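Non-structural polyprotein (Sindbis virus, PDB 4GUA) forms part of the viral replication polyprotein, here a precursor joining nsP2 protease and nsP3 regions, and probably drives its own proteolytic processing. Local coordinates at residues 259-264 / 309-313; 302-307 / 329-333. All coordinates share one frame; numbering follows the deposited sequence.

In the fold
Both contacts belong to the seven-stranded mixed sheet whose order, 3-2-1-4-5-7-6, is that of the Rossmann-like methyltransferase fold, and they illustrate how one strand can serve two kinds of packing. Strand 305-312 is common to both. Near its end, contact 1 ties it to the turn that leads into the neighbouring strand 263-269; near its start, contact 2 sets it against helix 323-333. Their centres lie about 22 Å apart. Along the chain the segments alternate, 259-264, 302-307, 309-313 and 329-333, so the two contacts cross in sequence: the penultimate strand in the sheet order is fixed to a neighbouring strand and to the helix that follows it.

Contact 1 (259-264 / 309-313); sequences LNPGGT and FRQLD
Leu259 and Leu312, which touch each other across the contact, both pack on Phe288 of strand 288-294, and the flat groups of this region meet there: the Phe309 ring, turned away from segment 259-264, meets the ring of Phe288 with the two planes at about 45°. The loop carrying Gly262 and Gly263 is a type II turn, Asn260 to Gly263, that leads into strand 263-269 of the methyltransferase-like sheet; its Leu-Asn-Pro-Gly-Gly sequence resembles the glycine-rich turn found before this strand in that family. The turn orients the Pro261-Gly262 peptide so that its N-H faces the carbonyl oxygen of Leu312; Gly262, third in the turn, has the positive phi that this turn type needs. Leu312 N donates to Gly263 O in a noticeably bent bond of 3.0 Å, and Gly262 N donates to Leu312 O in a straighter one of 2.8 Å. Two backbone hydrogen bonds thus hold Leu312 at both its N and its O, just past the corner the chain turns at Gln311.

Leu312 also carries the apolar half of the contact. Its first two torsions (chi1 163°, chi2 78°) together bring one branch against Leu259, where CD2 of Leu312 lies 3.9 Å from CD2 of Leu259. Val225 adds to the packing around Leu259. Gln311 comes near the turn through its backbone, its CA-H directed at the carbonyl oxygen of Gly262. The guanidinium end of Arg310 looks elsewhere, to Gly341 O. Thr264 closes the other end of the contact against Phe309 O, to which its CA-H also points: the methyl carbon CG2 of Thr264 sits 3.4 Å from Phe309 O.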
loop_
_atom_site.group_PDB
_atom_site.type_symbol
_atom_site.label_atom_id
_atom_site.label_comp_id
_atom_site.label_asym_id
_atom_site.label_seq_id
_atom_site.Cartn_x
_atom_site.Cartn_y
_atom_site.Cartn_z
ATOM N N LEU A 259 13.206 -16.161 10.426
ATOM C CA LEU A 259 11.933 -15.998 11.124
ATOM C C LEU A 259 11.051 -17.249 11.089
ATOM O O LEU A 259 10.827 -17.819 10.027
ATOM C CB LEU A 259 11.165 -14.832 10.503
ATOM C CG LEU A 259 9.992 -14.270 11.309
ATOM C CD1 LEU A 259 10.419 -13.834 12.697
ATOM C CD2 LEU A 259 9.360 -13.110 10.558
ATOM N N ASN A 260 10.556 -17.672 12.251
ATOM C CA ASN A 260 9.608 -18.789 12.326
ATOM C C ASN A 260 8.221 -18.411 11.847
ATOM O O ASN A 260 7.818 -17.255 11.953
ATOM C CB ASN A 260 9.466 -19.290 13.760
ATOM C CG ASN A 260 10.625 -20.139 14.203
ATOM O OD1 ASN A 260 11.140 -20.958 13.436
ATOM N ND2 ASN A 260 11.044 -19.957 15.451
ATOM N N PRO A 261 7.464 -19.397 11.348
ATOM C CA PRO A 261 6.063 -19.131 11.004
ATOM C C PRO A 261 5.287 -18.579 12.202
ATOM O O PRO A 261 5.559 -18.955 13.343
ATOM C CB PRO A 261 5.527 -20.507 10.575
ATOM C CG PRO A 261 6.610 -21.491 10.862
ATOM C CD PRO A 261 7.891 -20.743 10.947
ATOM N N GLY A 262 4.347 -17.678 11.941
ATOM C CA GLY A 262 3.627 -17.002 13.003
ATOM C C GLY A 262 4.488 -15.966 13.704
ATOM O O GLY A 262 4.059 -15.339 14.676
ATOM N N GLY A 263 5.709 -15.787 13.206
ATOM C CA GLY A 263 6.666 -14.872 13.805
ATOM C C GLY A 263 6.402 -13.414 13.482
ATOM O O GLY A 263 5.522 -13.086 12.686
ATOM N N THR A 264 7.172 -12.539 14.118
ATOM C CA THR A 264 7.016 -11.102 13.952
ATOM C C THR A 264 8.336 -10.441 13.574
ATOM O O THR A 264 9.388 -10.745 14.141
ATOM C CB THR A 264 6.465 -10.466 15.243
ATOM O OG1 THR A 264 5.079 -10.798 15.379
ATOM C CG2 THR A 264 6.621 -8.944 15.224
ATOM N N PHE A 309 5.442 -6.144 11.236
ATOM C CA PHE A 309 4.761 -7.208 10.504
ATOM C C PHE A 309 4.493 -8.381 11.452
ATOM O O PHE A 309 5.427 -8.940 12.023
ATOM C CB PHE A 309 5.641 -7.677 9.336
ATOM C CG PHE A 309 6.035 -6.576 8.391
ATOM C CD1 PHE A 309 7.124 -5.766 8.662
ATOM C CD2 PHE A 309 5.323 -6.351 7.225
ATOM C CE1 PHE A 309 7.490 -4.741 7.789
ATOM C CE2 PHE A 309 5.686 -5.331 6.348
ATOM C CZ PHE A 309 6.770 -4.529 6.633
ATOM N N ARG A 310 3.227 -8.767 11.612
ATOM C CA ARG A 310 2.854 -9.759 12.622
ATOM C C ARG A 310 2.378 -11.079 12.020
ATOM O O ARG A 310 1.522 -11.087 11.129
ATOM C CB ARG A 310 1.726 -9.215 13.498
ATOM C CG ARG A 310 2.096 -8.049 14.382
ATOM C CD ARG A 310 0.905 -7.629 15.233
ATOM N NE ARG A 310 1.155 -6.371 15.923
ATOM C CZ ARG A 310 1.939 -6.253 16.987
ATOM N NH1 ARG A 310 2.553 -7.320 17.488
ATOM N NH2 ARG A 310 2.115 -5.071 17.556
ATOM N N GLN A 311 2.881 -12.190 12.565
ATOM C CA GLN A 311 2.452 -13.524 12.148
ATOM C C GLN A 311 2.740 -13.879 10.693
ATOM O O GLN A 311 1.851 -13.794 9.838
ATOM C CB GLN A 311 0.969 -13.723 12.430
ATOM C CG GLN A 311 0.611 -13.724 13.891
ATOM C CD GLN A 311 -0.866 -13.968 14.096
ATOM O OE1 GLN A 311 -1.267 -15.011 14.603
ATOM N NE2 GLN A 311 -1.689 -13.004 13.687
ATOM N N LEU A 312 3.988 -14.250 10.411
ATOM C CA LEU A 312 4.387 -14.606 9.053
ATOM C C LEU A 312 3.865 -15.980 8.674
ATOM O O LEU A 312 4.246 -16.975 9.280
ATOM C CB LEU A 312 5.915 -14.678 8.997
ATOM C CG LEU A 312 6.548 -15.404 7.804
ATOM C CD1 LEU A 312 6.520 -14.521 6.576
ATOM C CD2 LEU A 312 7.969 -15.821 8.129
ATOM N N ASP A 313 2.958 -16.028 7.700
ATOM C CA ASP A 313 2.638 -17.266 6.992
ATOM C C ASP A 313 3.192 -17.309 5.556
ATOM O O ASP A 313 3.037 -18.311 4.847
ATOM C CB ASP A 313 1.133 -17.528 7.011
ATOM C CG ASP A 313 0.341 -16.422 6.355
ATOM O OD1 ASP A 313 0.944 -15.599 5.634
ATOM O OD2 ASP A 313 -0.891 -16.365 6.568
#

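Contact 2 (302-307 / 329-333); sequences NTEMYL and ISSVY
Met305 and Tyr333 reach for each other from opposite directions, and the methionine methyl ends up over the face of the phenol ring. Its CE lies 3.4 Å from the centroid of the Tyr333 ring and 13° off the ring normal, a CH-pi contact, while SD of Met305 stands farther above the same ring, making the pair a Met-aromatic contact. With CG anti to the backbone N (chi1 -173°), the Met305 side chain leaves the strand toward the helix, then bends at its next two torsions to lay the methyl on the ring. At the ring's edge come two backbone carbonyls: Asn302 O lies 3.4 Å from CE1 of Tyr333, and the Tyr333 hydroxyl donates to Thr303 O, 2.6 Å from OH to O, approaching from above the carbonyl plane.

Such helix-on-sheet packing belongs to the alpha/beta layering of the methyltransferase-like fold: the 329-333 part of helix 323-333 runs nearly antiparallel to strand 305-307, at 157°, with a closest approach of the two axes of 10.7 Å. Val332 crosses the end of Met305 at an angle and flanks its methyl, CG1 of Val332 lying 3.8 Å from CE of Met305. Ile329, one helical turn before Tyr333, extends CD1 to 3.9 Å from CD2 of Leu307, and both Ile329 and Met305 rest on Ala293 of the edge strand 288-294.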
loop_
_atom_site.group_PDB
_atom_site.type_symbol
_atom_site.label_atom_id
_atom_site.label_comp_id
_atom_site.label_asym_id
_atom_site.label_seq_id
_atom_site.Cartn_x
_atom_site.Cartn_y
_atom_site.Cartn_z
ATOM N N ASN A 302 12.808 12.245 14.029
ATOM C CA ASN A 302 11.367 12.378 13.865
ATOM C C ASN A 302 10.849 11.720 12.588
ATOM O O ASN A 302 9.637 11.563 12.419
ATOM C CB ASN A 302 10.958 13.850 13.924
ATOM C CG ASN A 302 11.645 14.692 12.874
ATOM O OD1 ASN A 302 12.681 14.313 12.333
ATOM N ND2 ASN A 302 11.093 15.866 12.615
ATOM N N THR A 303 11.757 11.357 11.684
ATOM C CA THR A 303 11.383 10.614 10.483
ATOM C C THR A 303 11.419 9.095 10.681
ATOM O O THR A 303 10.882 8.351 9.858
ATOM C CB THR A 303 12.291 10.957 9.291
ATOM O OG1 THR A 303 13.650 10.643 9.613
ATOM C CG2 THR A 303 12.166 12.431 8.917
ATOM N N GLU A 304 12.057 8.630 11.755
ATOM C CA GLU A 304 12.161 7.190 12.005
ATOM C C GLU A 304 10.809 6.576 12.368
ATOM O O GLU A 304 10.059 7.120 13.172
ATOM C CB GLU A 304 13.195 6.897 13.093
ATOM C CG GLU A 304 14.617 6.869 12.559
ATOM C CD GLU A 304 15.632 6.392 13.577
ATOM O OE1 GLU A 304 15.228 6.124 14.726
ATOM O OE2 GLU A 304 16.831 6.285 13.224
ATOM N N MET A 305 10.502 5.452 11.737
ATOM C CA MET A 305 9.246 4.746 11.941
ATOM C C MET A 305 9.543 3.257 11.937
ATOM O O MET A 305 10.088 2.743 10.968
ATOM C CB MET A 305 8.285 5.077 10.800
ATOM C CG MET A 305 6.876 4.544 10.965
ATOM S SD MET A 305 5.966 5.419 12.249
ATOM C CE MET A 305 5.865 7.071 11.555
ATOM N N TYR A 306 9.191 2.556 13.003
ATOM C CA TYR A 306 9.321 1.107 13.002
ATOM C C TYR A 306 8.070 0.486 12.408
ATOM O O TYR A 306 6.960 0.783 12.841
ATOM C CB TYR A 306 9.550 0.561 14.406
ATOM C CG TYR A 306 10.917 0.842 15.001
ATOM C CD1 TYR A 306 12.033 0.107 14.626
ATOM C CD2 TYR A 306 11.079 1.828 15.966
ATOM C CE1 TYR A 306 13.284 0.363 15.189
ATOM C CE2 TYR A 306 12.313 2.091 16.531
ATOM C CZ TYR A 306 13.414 1.361 16.146
ATOM O OH TYR A 306 14.636 1.642 16.731
ATOM N N LEU A 307 8.264 -0.330 11.374
ATOM C CA LEU A 307 7.211 -1.162 10.801
ATOM C C LEU A 307 7.110 -2.515 11.508
ATOM O O LEU A 307 8.103 -3.208 11.707
ATOM C CB LEU A 307 7.479 -1.393 9.317
ATOM C CG LEU A 307 7.573 -0.137 8.447
ATOM C CD1 LEU A 307 7.989 -0.503 7.031
ATOM C CD2 LEU A 307 6.258 0.627 8.444
ATOM N N ILE A 329 0.618 5.399 9.865
ATOM C CA ILE A 329 1.897 6.075 9.716
ATOM C C ILE A 329 1.705 7.582 9.620
ATOM O O ILE A 329 2.393 8.344 10.292
ATOM C CB ILE A 329 2.626 5.595 8.454
ATOM C CG1 ILE A 329 3.184 4.191 8.677
ATOM C CG2 ILE A 329 3.743 6.561 8.081
ATOM C CD1 ILE A 329 3.883 3.606 7.470
ATOM N N SER A 330 0.765 8.002 8.781
ATOM C CA SER A 330 0.548 9.419 8.528
ATOM C C SER A 330 0.111 10.144 9.801
ATOM O O SER A 330 0.573 11.249 10.102
ATOM C CB SER A 330 -0.498 9.607 7.435
ATOM O OG SER A 330 -0.553 10.966 7.054
ATOM N N SER A 331 -0.788 9.517 10.547
ATOM C CA SER A 331 -1.282 10.117 11.771
ATOM C C SER A 331 -0.153 10.248 12.787
ATOM O O SER A 331 -0.054 11.263 13.475
ATOM C CB SER A 331 -2.436 9.292 12.335
ATOM O OG SER A 331 -3.537 9.289 11.437
ATOM N N VAL A 332 0.712 9.242 12.865
ATOM C CA VAL A 332 1.843 9.285 13.792
ATOM C C VAL A 332 2.784 10.445 13.463
ATOM O O VAL A 332 3.204 11.198 14.349
ATOM C CB VAL A 332 2.645 7.977 13.774
ATOM C CG1 VAL A 332 3.900 8.131 14.603
ATOM C CG2 VAL A 332 1.805 6.828 14.298
ATOM N N TYR A 333 3.110 10.587 12.185
ATOM C CA TYR A 333 3.977 11.665 11.742
ATOM C C TYR A 333 3.355 13.024 12.028
ATOM O O TYR A 333 4.066 14.015 12.198
ATOM C CB TYR A 333 4.263 11.540 10.246
ATOM C CG TYR A 333 5.393 10.613 9.901
ATOM C CD1 TYR A 333 6.589 10.652 10.609
ATOM C CD2 TYR A 333 5.273 9.703 8.853
ATOM C CE1 TYR A 333 7.638 9.806 10.288
ATOM C CE2 TYR A 333 6.313 8.850 8.523
ATOM C CZ TYR A 333 7.492 8.910 9.242
ATOM O OH TYR A 333 8.525 8.074 8.921
#